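Type II restriction enzyme SfiI (PDB 2EZV) recognises the double-stranded sequence 5'-GGCCNNNNNGGCC-3' as a tetrameric type II restriction endonuclease and cleaves it to leave terminal 5'-phosphates. Local coordinates at residues V83-S88 / G150-V155; Q193-D198 / E228-R233. All coordinates share one frame; numbering follows the deposited sequence.

Interaction 1 (V83-S88 / G150-V155)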
ATOM      1  N   VAL D  83      -1.709 -12.768   6.851  1.00 14.22           N
ATOM      2  CA  VAL D  83      -2.183 -13.928   6.097  1.00 14.69           C
ATOM      3  C   VAL D  83      -2.002 -13.460   4.649  1.00 15.90           C
ATOM      4  O   VAL D  83      -2.526 -12.410   4.273  1.00 14.83           O
ATOM      5  CB  VAL D  83      -3.680 -14.212   6.364  1.00 16.33           C
ATOM      6  CG1 VAL D  83      -4.119 -15.477   5.609  1.00 12.98           C
ATOM      7  CG2 VAL D  83      -3.926 -14.351   7.870  1.00 13.89           C
ATOM      8  N   ARG D  84      -1.271 -14.228   3.844  1.00 14.66           N
ATOM      9  CA  ARG D  84      -0.980 -13.815   2.477  1.00 15.16           C
ATOM     10  C   ARG D  84      -0.733 -15.002   1.549  1.00 15.63           C
ATOM     11  O   ARG D  84      -0.674 -16.139   1.991  1.00 15.28           O
ATOM     12  CB  ARG D  84       0.288 -12.961   2.497  1.00 15.32           C
ATOM     13  CG  ARG D  84       1.499 -13.796   2.946  1.00 13.27           C
ATOM     14  CD  ARG D  84       2.783 -13.028   3.179  1.00  8.42           C
ATOM     15  NE  ARG D  84       3.888 -13.980   3.302  1.00 12.69           N
ATOM     16  CZ  ARG D  84       5.168 -13.659   3.487  1.00 11.18           C
ATOM     17  NH1 ARG D  84       5.538 -12.392   3.592  1.00  6.02           N
ATOM     18  NH2 ARG D  84       6.091 -14.614   3.520  1.00  8.55           N
ATOM     19  N   TRP D  85      -0.587 -14.718   0.256  1.00 15.76           N
ATOM     20  CA  TRP D  85      -0.286 -15.743  -0.740  1.00 14.84           C
ATOM     21  C   TRP D  85       1.215 -15.645  -0.992  1.00 14.81           C
ATOM     22  O   TRP D  85       1.744 -14.555  -1.218  1.00 12.76           O
ATOM     23  CB  TRP D  85      -1.001 -15.479  -2.072  1.00 15.53           C
ATOM     24  CG  TRP D  85      -2.477 -15.686  -2.076  1.00 15.54           C
ATOM     25  CD1 TRP D  85      -3.436 -14.723  -2.089  1.00 15.83           C
ATOM     26  CD2 TRP D  85      -3.165 -16.940  -2.172  1.00 17.59           C
ATOM     27  NE1 TRP D  85      -4.683 -15.294  -2.202  1.00 15.75           N
ATOM     28  CE2 TRP D  85      -4.546 -16.653  -2.256  1.00 16.18           C
ATOM     29  CE3 TRP D  85      -2.747 -18.281  -2.205  1.00 16.40           C
ATOM     30  CZ2 TRP D  85      -5.517 -17.657  -2.373  1.00 17.45           C
ATOM     31  CZ3 TRP D  85      -3.715 -19.281  -2.322  1.00 17.44           C
ATOM     32  CH2 TRP D  85      -5.084 -18.959  -2.406  1.00 15.89           C
ATOM     33  N   LEU D  86       1.902 -16.775  -0.950  1.00 13.99           N
ATOM     34  CA  LEU D  86       3.326 -16.769  -1.196  1.00 15.79           C
ATOM     35  C   LEU D  86       3.605 -17.451  -2.533  1.00 17.40           C
ATOM     36  O   LEU D  86       3.484 -18.668  -2.660  1.00 16.65           O
ATOM     37  CB  LEU D  86       4.060 -17.508  -0.075  1.00 16.59           C
ATOM     38  CG  LEU D  86       5.589 -17.585  -0.191  1.00 16.84           C
ATOM     39  CD1 LEU D  86       6.166 -16.174  -0.104  1.00 15.99           C
ATOM     40  CD2 LEU D  86       6.162 -18.474   0.918  1.00 12.33           C
ATOM     41  N   PRO D  87       3.966 -16.670  -3.557  1.00 18.32           N
ATOM     42  CA  PRO D  87       4.244 -17.312  -4.846  1.00 17.47           C
ATOM     43  C   PRO D  87       5.519 -18.144  -4.790  1.00 17.61           C
ATOM     44  O   PRO D  87       6.494 -17.755  -4.150  1.00 17.72           O
ATOM     45  CB  PRO D  87       4.355 -16.129  -5.809  1.00 16.42           C
ATOM     46  CG  PRO D  87       4.809 -15.013  -4.946  1.00 19.30           C
ATOM     47  CD  PRO D  87       4.026 -15.202  -3.664  1.00 17.78           C
ATOM     48  N   SER D  88       5.505 -19.299  -5.443  1.00 17.10           N
ATOM     49  CA  SER D  88       6.677 -20.164  -5.467  1.00 18.12           C
ATOM     50  C   SER D  88       6.497 -21.220  -6.542  1.00 17.66           C
ATOM     51  O   SER D  88       5.418 -21.387  -7.081  1.00 17.70           O
ATOM     52  CB  SER D  88       6.874 -20.854  -4.112  1.00 18.38           C
ATOM     53  OG  SER D  88       6.023 -21.973  -3.991  1.00 15.17           O
ATOM     54  N   GLY D 150     -14.621 -25.719   0.074  1.00 33.44           N
ATOM     55  CA  GLY D 150     -14.540 -25.751   1.513  1.00 34.49           C
ATOM     56  C   GLY D 150     -13.359 -24.941   1.997  1.00 34.93           C
ATOM     57  O   GLY D 150     -13.039 -23.892   1.440  1.00 36.53           O
ATOM     58  N   VAL D 151     -12.699 -25.439   3.030  1.00 33.69           N
ATOM     59  CA  VAL D 151     -11.571 -24.739   3.605  1.00 31.95           C
ATOM     60  C   VAL D 151     -10.246 -25.028   2.916  1.00 31.38           C
ATOM     61  O   VAL D 151     -10.044 -26.092   2.333  1.00 33.10           O
ATOM     62  CB  VAL D 151     -11.454 -25.066   5.105  1.00 31.48           C
ATOM     63  CG1 VAL D 151     -12.676 -24.550   5.825  1.00 28.64           C
ATOM     64  CG2 VAL D 151     -11.324 -26.575   5.308  1.00 29.37           C
ATOM     65  N   LEU D 152      -9.351 -24.049   2.990  1.00 30.31           N
ATOM     66  CA  LEU D 152      -8.016 -24.129   2.412  1.00 28.08           C
ATOM     67  C   LEU D 152      -7.043 -23.722   3.511  1.00 25.98           C
ATOM     68  O   LEU D 152      -7.072 -22.595   3.981  1.00 26.30           O
ATOM     69  CB  LEU D 152      -7.899 -23.157   1.240  1.00 28.60           C
ATOM     70  CG  LEU D 152      -6.515 -22.997   0.615  1.00 28.76           C
ATOM     71  CD1 LEU D 152      -6.105 -24.301  -0.050  1.00 30.55           C
ATOM     72  CD2 LEU D 152      -6.545 -21.869  -0.403  1.00 31.33           C
ATOM     73  N   PRO D 153      -6.160 -24.632   3.931  1.00 26.01           N
ATOM     74  CA  PRO D 153      -5.204 -24.300   4.991  1.00 25.31           C
ATOM     75  C   PRO D 153      -4.094 -23.325   4.596  1.00 26.10           C
ATOM     76  O   PRO D 153      -3.426 -23.509   3.576  1.00 26.25           O
ATOM     77  CB  PRO D 153      -4.653 -25.665   5.387  1.00 25.41           C
ATOM     78  CG  PRO D 153      -4.648 -26.397   4.071  1.00 26.52           C
ATOM     79  CD  PRO D 153      -5.976 -26.016   3.457  1.00 24.92           C
ATOM     80  N   ALA D 154      -3.909 -22.285   5.407  1.00 23.83           N
ATOM     81  CA  ALA D 154      -2.857 -21.305   5.161  1.00 23.09           C
ATOM     82  C   ALA D 154      -1.708 -21.674   6.093  1.00 22.86           C
ATOM     83  O   ALA D 154      -1.808 -21.524   7.317  1.00 21.68           O
ATOM     84  CB  ALA D 154      -3.355 -19.891   5.461  1.00 22.56           C
ATOM     85  N   VAL D 155      -0.625 -22.168   5.510  1.00 20.68           N
ATOM     86  CA  VAL D 155       0.532 -22.585   6.286  1.00 21.37           C
ATOM     87  C   VAL D 155       1.110 -21.531   7.207  1.00 20.17           C
ATOM     88  O   VAL D 155       1.231 -20.357   6.851  1.00 20.99           O
ATOM     89  CB  VAL D 155       1.685 -23.038   5.392  1.00 23.46           C
ATOM     90  CG1 VAL D 155       2.398 -24.220   6.048  1.00 24.12           C
ATOM     91  CG2 VAL D 155       1.168 -23.366   4.010  1.00 26.21           C
TER

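Interaction 2 (Q193-D198 / E228-R233)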
ATOM      1  N   GLN D 193      10.114 -34.894  13.047  1.00 30.27           N
ATOM      2  CA  GLN D 193      10.973 -36.064  12.898  1.00 30.88           C
ATOM      3  C   GLN D 193      12.392 -35.685  12.455  1.00 32.35           C
ATOM      4  O   GLN D 193      13.369 -36.320  12.866  1.00 33.72           O
ATOM      5  CB  GLN D 193      10.352 -37.045  11.904  1.00 29.66           C
ATOM      6  N   ARG D 194      12.501 -34.647  11.626  1.00 30.73           N
ATOM      7  CA  ARG D 194      13.795 -34.190  11.131  1.00 30.34           C
ATOM      8  C   ARG D 194      14.617 -33.364  12.123  1.00 29.52           C
ATOM      9  O   ARG D 194      15.835 -33.501  12.174  1.00 29.30           O
ATOM     10  CB  ARG D 194      13.624 -33.357   9.852  1.00 31.06           C
ATOM     11  CG  ARG D 194      13.264 -34.142   8.607  1.00 30.07           C
ATOM     12  CD  ARG D 194      13.362 -33.253   7.368  1.00 29.50           C
ATOM     13  NE  ARG D 194      13.090 -33.996   6.144  1.00 28.69           N
ATOM     14  CZ  ARG D 194      13.107 -33.470   4.925  1.00 28.25           C
ATOM     15  NH1 ARG D 194      13.383 -32.184   4.755  1.00 29.80           N
ATOM     16  NH2 ARG D 194      12.848 -34.232   3.876  1.00 28.65           N
ATOM     17  N   TYR D 195      13.961 -32.509  12.902  1.00 29.42           N
ATOM     18  CA  TYR D 195      14.675 -31.647  13.847  1.00 30.77           C
ATOM     19  C   TYR D 195      14.574 -31.974  15.349  1.00 32.05           C
ATOM     20  O   TYR D 195      15.350 -31.443  16.142  1.00 31.45           O
ATOM     21  CB  TYR D 195      14.260 -30.181  13.625  1.00 29.36           C
ATOM     22  CG  TYR D 195      14.701 -29.602  12.295  1.00 26.84           C
ATOM     23  CD1 TYR D 195      13.921 -29.746  11.143  1.00 25.53           C
ATOM     24  CD2 TYR D 195      15.921 -28.944  12.182  1.00 26.18           C
ATOM     25  CE1 TYR D 195      14.355 -29.248   9.910  1.00 23.00           C
ATOM     26  CE2 TYR D 195      16.364 -28.449  10.961  1.00 25.88           C
ATOM     27  CZ  TYR D 195      15.581 -28.604   9.831  1.00 23.73           C
ATOM     28  OH  TYR D 195      16.057 -28.127   8.633  1.00 22.40           O
ATOM     29  N   ASN D 196      13.625 -32.817  15.746  1.00 33.50           N
ATOM     30  CA  ASN D 196      13.485 -33.185  17.159  1.00 35.98           C
ATOM     31  C   ASN D 196      12.850 -34.565  17.333  1.00 36.81           C
ATOM     32  O   ASN D 196      11.749 -34.692  17.881  1.00 36.10           O
ATOM     33  CB  ASN D 196      12.657 -32.132  17.909  1.00 37.58           C
ATOM     34  N   PRO D 197      13.539 -35.620  16.867  1.00 37.50           N
ATOM     35  CA  PRO D 197      13.033 -36.988  16.976  1.00 38.48           C
ATOM     36  C   PRO D 197      13.159 -37.541  18.396  1.00 40.09           C
ATOM     37  O   PRO D 197      12.269 -38.245  18.877  1.00 40.33           O
ATOM     38  CB  PRO D 197      13.893 -37.746  15.973  1.00 37.77           C
ATOM     39  CG  PRO D 197      15.209 -37.054  16.097  1.00 38.12           C
ATOM     40  CD  PRO D 197      14.823 -35.591  16.138  1.00 37.53           C
ATOM     41  N   ASP D 198      14.261 -37.208  19.065  1.00 40.39           N
ATOM     42  CA  ASP D 198      14.499 -37.673  20.427  1.00 42.09           C
ATOM     43  C   ASP D 198      15.108 -36.550  21.275  1.00 42.71           C
ATOM     44  O   ASP D 198      15.792 -35.670  20.750  1.00 43.79           O
ATOM     45  CB  ASP D 198      15.423 -38.894  20.401  1.00 42.07           C
ATOM     46  CG  ASP D 198      16.813 -38.565  19.899  1.00 43.40           C
ATOM     47  OD1 ASP D 198      17.640 -38.096  20.709  1.00 45.31           O
ATOM     48  OD2 ASP D 198      17.075 -38.763  18.693  1.00 43.63           O
ATOM     49  N   GLU D 228      23.732 -25.852  13.327  1.00 32.10           N
ATOM     50  CA  GLU D 228      24.327 -27.151  13.038  1.00 31.20           C
ATOM     51  C   GLU D 228      23.292 -28.053  12.369  1.00 30.28           C
ATOM     52  O   GLU D 228      23.590 -28.745  11.393  1.00 29.77           O
ATOM     53  CB  GLU D 228      24.838 -27.795  14.318  1.00 30.78           C
ATOM     54  N   ALA D 229      22.071 -28.036  12.892  1.00 28.46           N
ATOM     55  CA  ALA D 229      21.010 -28.853  12.328  1.00 27.09           C
ATOM     56  C   ALA D 229      20.697 -28.389  10.909  1.00 27.06           C
ATOM     57  O   ALA D 229      20.393 -29.198  10.038  1.00 27.24           O
ATOM     58  CB  ALA D 229      19.771 -28.765  13.197  1.00 27.07           C
ATOM     59  N   CYS D 230      20.787 -27.082  10.679  1.00 26.70           N
ATOM     60  CA  CYS D 230      20.506 -26.505   9.368  1.00 26.12           C
ATOM     61  C   CYS D 230      21.032 -25.070   9.337  1.00 25.91           C
ATOM     62  O   CYS D 230      20.394 -24.149   9.843  1.00 25.40           O
ATOM     63  CB  CYS D 230      18.998 -26.519   9.107  1.00 27.03           C
ATOM     64  SG  CYS D 230      18.501 -25.985   7.452  1.00 28.76           S
ATOM     65  N   PRO D 231      22.207 -24.866   8.727  1.00 24.84           N
ATOM     66  CA  PRO D 231      22.857 -23.559   8.615  1.00 23.63           C
ATOM     67  C   PRO D 231      21.994 -22.356   8.238  1.00 23.75           C
ATOM     68  O   PRO D 231      22.070 -21.318   8.899  1.00 23.36           O
ATOM     69  CB  PRO D 231      23.963 -23.815   7.591  1.00 23.32           C
ATOM     70  CG  PRO D 231      24.348 -25.227   7.875  1.00 22.61           C
ATOM     71  CD  PRO D 231      23.000 -25.902   8.037  1.00 24.99           C
ATOM     72  N   TRP D 232      21.179 -22.477   7.188  1.00 22.29           N
ATOM     73  CA  TRP D 232      20.376 -21.335   6.762  1.00 20.68           C
ATOM     74  C   TRP D 232      19.278 -20.911   7.714  1.00 19.68           C
ATOM     75  O   TRP D 232      18.765 -19.805   7.605  1.00 19.20           O
ATOM     76  CB  TRP D 232      19.782 -21.550   5.362  1.00 19.78           C
ATOM     77  CG  TRP D 232      18.807 -22.680   5.229  1.00 19.48           C
ATOM     78  CD1 TRP D 232      19.065 -23.919   4.733  1.00 20.03           C
ATOM     79  CD2 TRP D 232      17.410 -22.661   5.558  1.00 18.66           C
ATOM     80  NE1 TRP D 232      17.917 -24.677   4.726  1.00 20.85           N
ATOM     81  CE2 TRP D 232      16.887 -23.929   5.227  1.00 18.99           C
ATOM     82  CE3 TRP D 232      16.552 -21.697   6.100  1.00 19.21           C
ATOM     83  CZ2 TRP D 232      15.539 -24.260   5.420  1.00 19.58           C
ATOM     84  CZ3 TRP D 232      15.209 -22.026   6.293  1.00 18.39           C
ATOM     85  CH2 TRP D 232      14.719 -23.298   5.954  1.00 19.13           C
ATOM     86  N   ARG D 233      18.914 -21.774   8.651  1.00 20.45           N
ATOM     87  CA  ARG D 233      17.870 -21.421   9.602  1.00 21.21           C
ATOM     88  C   ARG D 233      18.334 -20.409  10.643  1.00 21.10           C
ATOM     89  O   ARG D 233      17.555 -19.984  11.486  1.00 23.84           O
ATOM     90  CB  ARG D 233      17.327 -22.671  10.289  1.00 19.89           C
ATOM     91  CG  ARG D 233      16.381 -23.461   9.405  1.00 21.00           C
ATOM     92  CD  ARG D 233      15.744 -24.626  10.140  1.00 20.09           C
ATOM     93  NE  ARG D 233      14.834 -25.355   9.266  1.00 23.63           N
ATOM     94  CZ  ARG D 233      13.601 -24.961   8.958  1.00 23.58           C
ATOM     95  NH1 ARG D 233      13.113 -23.840   9.458  1.00 20.87           N
ATOM     96  NH2 ARG D 233      12.860 -25.690   8.134  1.00 24.19           N
TER

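Interaction 1 (V83-S88 / G150-V155)
W85 and L152 meet through one methyl and one ring corner: L152 CD2 lies 3.8 Å from W85 CH2, at the far end of the indole's six-membered ring. The two side chains cross at about a right angle, and the methyl comes to the ring obliquely. With L152 CG trans to its own backbone N (chi1 173°), the branch reaches from its strand toward residues 83-88. A looser touch accompanies it, V83 CG1 standing 4.5 Å from A154 CB. No hydrogen bond links the segments, because they are not neighbours in the sheet. Strand 93-104 lies between them, antiparallel to strand 80-86 and parallel to strand 151-167, within the mixed sheet of this PDDEXK-clan nuclease. Apolar side chains thus bridge two strands across the one that separates them, and A154 also rests on V96 of that middle strand. Further out, Y68 meets the W85 ring with planes about 40° apart, while P94, I70 and L92 also pack on this tryptophan. Q30 of the second subunit touches W85, and L265 of that subunit touches L152. Backbone hydrogen bonds hold W85 to Y68 and L152 to L144.

Interaction 2 (Q193-D198 / E228-R233)
A229, the last helical residue of 223-229, touches Y195 first: its CB is 4.0 Å from Y195 CD2, at the edge of the ring. C230, where the chain leaves helical geometry, continues along that edge, its CB in the ring plane and 3.4 Å from Y195 OH. Its SG sits 3.5 Å from the same oxygen, and it also lies above one face of the W232 ring, offset toward the rim. W232 in turn places its CH2 over the centre of one face of the R233 guanidinium. R233 N bonds to C230 O, closing the short 3-10 turn, and the R233 side chain, extended from CG to NE, meets the tyrosine from the opposite direction. R233 NE donates to Y195 OH over 3.1 Å in a nearly straight bond (162°), with the oxygen close to the guanidinium plane; ring and guanidinium planes stand 82° apart. Y195 OH also bonds to E14, which with E17 forms salt bridges to R233 NH2, while S185 O takes R233 NH1. A phenylalanine in place of Y195 would probably leave R233 NE without this acceptor and E14 without its hydroxyl partner. The arrangement is a polar cluster around the buried Y195 and R233, tying the end of helix 192-195 and the 3-10 turn after helix 223-229 to E14 and E17 of helix 10-41.

How the interactions relate
Interaction 1 closes along the chain before interaction 2 opens; their centres are 25 Å apart and their nearest atoms about 11 Å, without touching. Helix 10-41 contacts both: its Q19 and T20 reach segment 83-88, and E14 and E17 bind the polar ends in interaction 2. The mixed sheet is a second connection, since strand 151-167 pairs with 176-186, which pairs with 234-238, directly after R233. The calcium ion is bound by D79, just before strand 80-86, and by D100 and A101 on strand 93-104, consistent with the metal site of a PDDEXK nuclease. The nearest atoms of interactions 1 and 2 are about 19 and 12 Å from the DNA.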